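Local structure of tryptophan synthase alpha-subunit (Pyrococcus furiosus, 1GEQ) at residues A[7-12]-A[26-31]. The protein is the alpha subunit of tryptophan synthase, which cleaves indoleglycerol phosphate to indole and glyceraldehyde 3-phosphate in the last step of tryptophan biosynthesis. Residues are numbered along the deposited sequence; the frame is centred on the assembly and turned at random.
Sequences LIPYLT and LALDEY
Tyr31 O and Leu7 N are joined through one water, which donates to Tyr31 O at 2.6 Å and accepts from Leu7 N at 2.7 Å. No direct hydrogen bond crosses between 7-12 and 26-31; a polar connection is made by this water. Beside it Leu7 CB lies 4.1 Å from the same Tyr31 O. The turn that presents this carbonyl is closed by a backbone bond from Tyr31 N to Leu28 O (3.0 Å).

The apolar side-chain contacts both involve one methyl group, Leu28 CD1. With CG of Leu28 anti to its carbonyl carbon (chi1 -62°) and CD1 extended (chi2 176°), CD1 reaches the strand, meeting Pro9 CB on the ring at 4.1 Å and, more loosely, Leu11 CD1 at 4.4 Å. Leu7, Pro9 and Leu11 alternate with Ile8 and Tyr10, whose CB atoms point away from 26-31. Tyr31 directs its ring away from the strand, and its hydroxyl hydrogen-bonds Glu243 of helix 235-246; Val242 of that helix touches both Leu7 and Leu28.

Pro9 pairs through its backbone with Glu36, an active-site proton acceptor on the adjacent strand. Packing of strand 6-12 against the C-terminal part of helix 18-28 and the turn after it, which leads on to parallel strand 35-38, marks the first beta-alpha-beta unit of a TIM barrel.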
ATOM      1  N   LEU A   7      -2.780   9.796   6.407  1.00 20.82           N
ATOM      2  CA  LEU A   7      -1.505   9.109   6.491  1.00 21.20           C
ATOM      3  C   LEU A   7      -1.947   7.679   6.220  1.00 20.07           C
ATOM      4  O   LEU A   7      -2.953   7.215   6.772  1.00 19.47           O
ATOM      5  CB  LEU A   7      -0.898   9.236   7.891  1.00 24.90           C
ATOM      6  CG  LEU A   7       0.620   9.398   7.893  1.00 29.84           C
ATOM      7  CD1 LEU A   7       0.969  10.728   7.246  1.00 33.17           C
ATOM      8  CD2 LEU A   7       1.162   9.344   9.315  1.00 32.98           C
ATOM      9  N   ILE A   8      -1.208   6.986   5.359  1.00 18.14           N
ATOM     10  CA  ILE A   8      -1.554   5.623   4.984  1.00 17.09           C
ATOM     11  C   ILE A   8      -0.393   4.692   5.297  1.00 20.70           C
ATOM     12  O   ILE A   8       0.584   4.640   4.557  1.00 17.32           O
ATOM     13  CB  ILE A   8      -1.870   5.556   3.470  1.00 18.00           C
ATOM     14  CG1 ILE A   8      -3.005   6.537   3.147  1.00 18.26           C
ATOM     15  CG2 ILE A   8      -2.215   4.126   3.057  1.00 19.10           C
ATOM     16  CD1 ILE A   8      -3.143   6.846   1.665  1.00 18.73           C
ATOM     17  N   PRO A   9      -0.488   3.949   6.410  1.00 22.39           N
ATOM     18  CA  PRO A   9       0.608   3.038   6.744  1.00 21.52           C
ATOM     19  C   PRO A   9       0.673   1.849   5.790  1.00 22.01           C
ATOM     20  O   PRO A   9      -0.358   1.390   5.277  1.00 21.85           O
ATOM     21  CB  PRO A   9       0.270   2.584   8.171  1.00 21.55           C
ATOM     22  CG  PRO A   9      -0.689   3.657   8.699  1.00 23.45           C
ATOM     23  CD  PRO A   9      -1.504   3.984   7.474  1.00 22.05           C
ATOM     24  N   TYR A  10       1.888   1.374   5.531  1.00 20.29           N
ATOM     25  CA  TYR A  10       2.086   0.182   4.718  1.00 20.13           C
ATOM     26  C   TYR A  10       2.801  -0.780   5.665  1.00 19.13           C
ATOM     27  O   TYR A  10       3.733  -0.376   6.365  1.00 19.90           O
ATOM     28  CB  TYR A  10       3.008   0.418   3.515  1.00 19.18           C
ATOM     29  CG  TYR A  10       3.558  -0.898   2.988  1.00 20.89           C
ATOM     30  CD1 TYR A  10       2.847  -1.656   2.056  1.00 21.46           C
ATOM     31  CD2 TYR A  10       4.726  -1.450   3.536  1.00 21.74           C
ATOM     32  CE1 TYR A  10       3.273  -2.936   1.690  1.00 19.52           C
ATOM     33  CE2 TYR A  10       5.155  -2.725   3.181  1.00 20.89           C
ATOM     34  CZ  TYR A  10       4.424  -3.467   2.263  1.00 23.52           C
ATOM     35  OH  TYR A  10       4.829  -4.752   1.954  1.00 22.25           O
ATOM     36  N   LEU A  11       2.363  -2.033   5.690  1.00 17.13           N
ATOM     37  CA  LEU A  11       2.989  -3.053   6.533  1.00 20.11           C
ATOM     38  C   LEU A  11       3.015  -4.345   5.741  1.00 18.19           C
ATOM     39  O   LEU A  11       2.108  -4.608   4.955  1.00 19.91           O
ATOM     40  CB  LEU A  11       2.181  -3.293   7.820  1.00 23.54           C
ATOM     41  CG  LEU A  11       2.077  -2.194   8.876  1.00 28.49           C
ATOM     42  CD1 LEU A  11       1.179  -2.668  10.006  1.00 29.41           C
ATOM     43  CD2 LEU A  11       3.454  -1.858   9.410  1.00 29.25           C
ATOM     44  N   THR A  12       4.049  -5.156   5.939  1.00 20.15           N
ATOM     45  CA  THR A  12       4.116  -6.430   5.242  1.00 19.02           C
ATOM     46  C   THR A  12       3.427  -7.492   6.106  1.00 20.26           C
ATOM     47  O   THR A  12       3.709  -7.604   7.304  1.00 18.70           O
ATOM     48  CB  THR A  12       5.578  -6.840   4.976  1.00 20.15           C
ATOM     49  OG1 THR A  12       6.192  -5.865   4.117  1.00 21.79           O
ATOM     50  CG2 THR A  12       5.642  -8.212   4.312  1.00 22.06           C
ATOM     51  N   LEU A  26      -3.985  -2.656  14.586  1.00 30.17           N
ATOM     52  CA  LEU A  26      -4.889  -2.141  15.609  1.00 29.19           C
ATOM     53  C   LEU A  26      -4.288  -0.929  16.317  1.00 28.20           C
ATOM     54  O   LEU A  26      -5.001   0.002  16.683  1.00 30.04           O
ATOM     55  CB  LEU A  26      -5.209  -3.252  16.616  1.00 31.16           C
ATOM     56  CG  LEU A  26      -6.071  -4.375  16.025  1.00 30.42           C
ATOM     57  CD1 LEU A  26      -6.082  -5.588  16.944  1.00 35.49           C
ATOM     58  CD2 LEU A  26      -7.479  -3.851  15.805  1.00 34.57           C
ATOM     59  N   ALA A  27      -2.973  -0.927  16.500  1.00 27.11           N
ATOM     60  CA  ALA A  27      -2.326   0.196  17.162  1.00 26.56           C
ATOM     61  C   ALA A  27      -2.232   1.449  16.286  1.00 28.01           C
ATOM     62  O   ALA A  27      -2.272   2.570  16.799  1.00 27.16           O
ATOM     63  CB  ALA A  27      -0.935  -0.208  17.639  1.00 29.19           C
ATOM     64  N   LEU A  28      -2.101   1.270  14.973  1.00 27.18           N
ATOM     65  CA  LEU A  28      -1.983   2.416  14.069  1.00 28.21           C
ATOM     66  C   LEU A  28      -3.316   2.898  13.498  1.00 27.94           C
ATOM     67  O   LEU A  28      -3.395   3.985  12.916  1.00 27.72           O
ATOM     68  CB  LEU A  28      -1.054   2.074  12.899  1.00 26.80           C
ATOM     69  CG  LEU A  28       0.403   1.725  13.219  1.00 29.84           C
ATOM     70  CD1 LEU A  28       1.130   1.313  11.942  1.00 30.08           C
ATOM     71  CD2 LEU A  28       1.080   2.919  13.864  1.00 30.74           C
ATOM     72  N   ASP A  29      -4.359   2.097  13.664  1.00 29.49           N
ATOM     73  CA  ASP A  29      -5.666   2.443  13.125  1.00 30.83           C
ATOM     74  C   ASP A  29      -6.177   3.854  13.439  1.00 32.73           C
ATOM     75  O   ASP A  29      -6.692   4.528  12.554  1.00 31.76           O
ATOM     76  CB  ASP A  29      -6.708   1.427  13.584  1.00 33.70           C
ATOM     77  CG  ASP A  29      -7.974   1.482  12.749  1.00 36.53           C
ATOM     78  OD1 ASP A  29      -9.057   1.166  13.277  1.00 38.47           O
ATOM     79  OD2 ASP A  29      -7.876   1.839  11.555  1.00 36.25           O
ATOM     80  N   GLU A  30      -6.028   4.307  14.681  1.00 31.63           N
ATOM     81  CA  GLU A  30      -6.524   5.636  15.041  1.00 34.05           C
ATOM     82  C   GLU A  30      -5.833   6.791  14.321  1.00 33.62           C
ATOM     83  O   GLU A  30      -6.317   7.919  14.366  1.00 33.20           O
ATOM     84  CB  GLU A  30      -6.434   5.870  16.551  1.00 35.59           C
ATOM     85  CG  GLU A  30      -5.031   5.838  17.115  1.00 40.60           C
ATOM     86  CD  GLU A  30      -4.971   6.383  18.534  1.00 43.49           C
ATOM     87  OE1 GLU A  30      -4.316   5.753  19.393  1.00 45.28           O
ATOM     88  OE2 GLU A  30      -5.574   7.446  18.786  1.00 46.66           O
ATOM     89  N   TYR A  31      -4.713   6.524  13.659  1.00 30.53           N
ATOM     90  CA  TYR A  31      -4.005   7.585  12.948  1.00 30.24           C
ATOM     91  C   TYR A  31      -4.128   7.428  11.436  1.00 27.37           C
ATOM     92  O   TYR A  31      -3.800   8.349  10.688  1.00 27.61           O
ATOM     93  CB  TYR A  31      -2.504   7.582  13.269  1.00 31.90           C
ATOM     94  CG  TYR A  31      -2.123   7.546  14.725  1.00 37.32           C
ATOM     95  CD1 TYR A  31      -1.737   6.353  15.331  1.00 38.29           C
ATOM     96  CD2 TYR A  31      -2.084   8.716  15.484  1.00 39.91           C
ATOM     97  CE1 TYR A  31      -1.310   6.323  16.657  1.00 42.43           C
ATOM     98  CE2 TYR A  31      -1.661   8.698  16.813  1.00 42.91           C
ATOM     99  CZ  TYR A  31      -1.275   7.496  17.390  1.00 42.89           C
ATOM    100  OH  TYR A  31      -0.837   7.469  18.696  1.00 49.23           O
TER
HETATM  101  O   HOH W   1      -4.286   9.975   8.661  1.00 22.54           O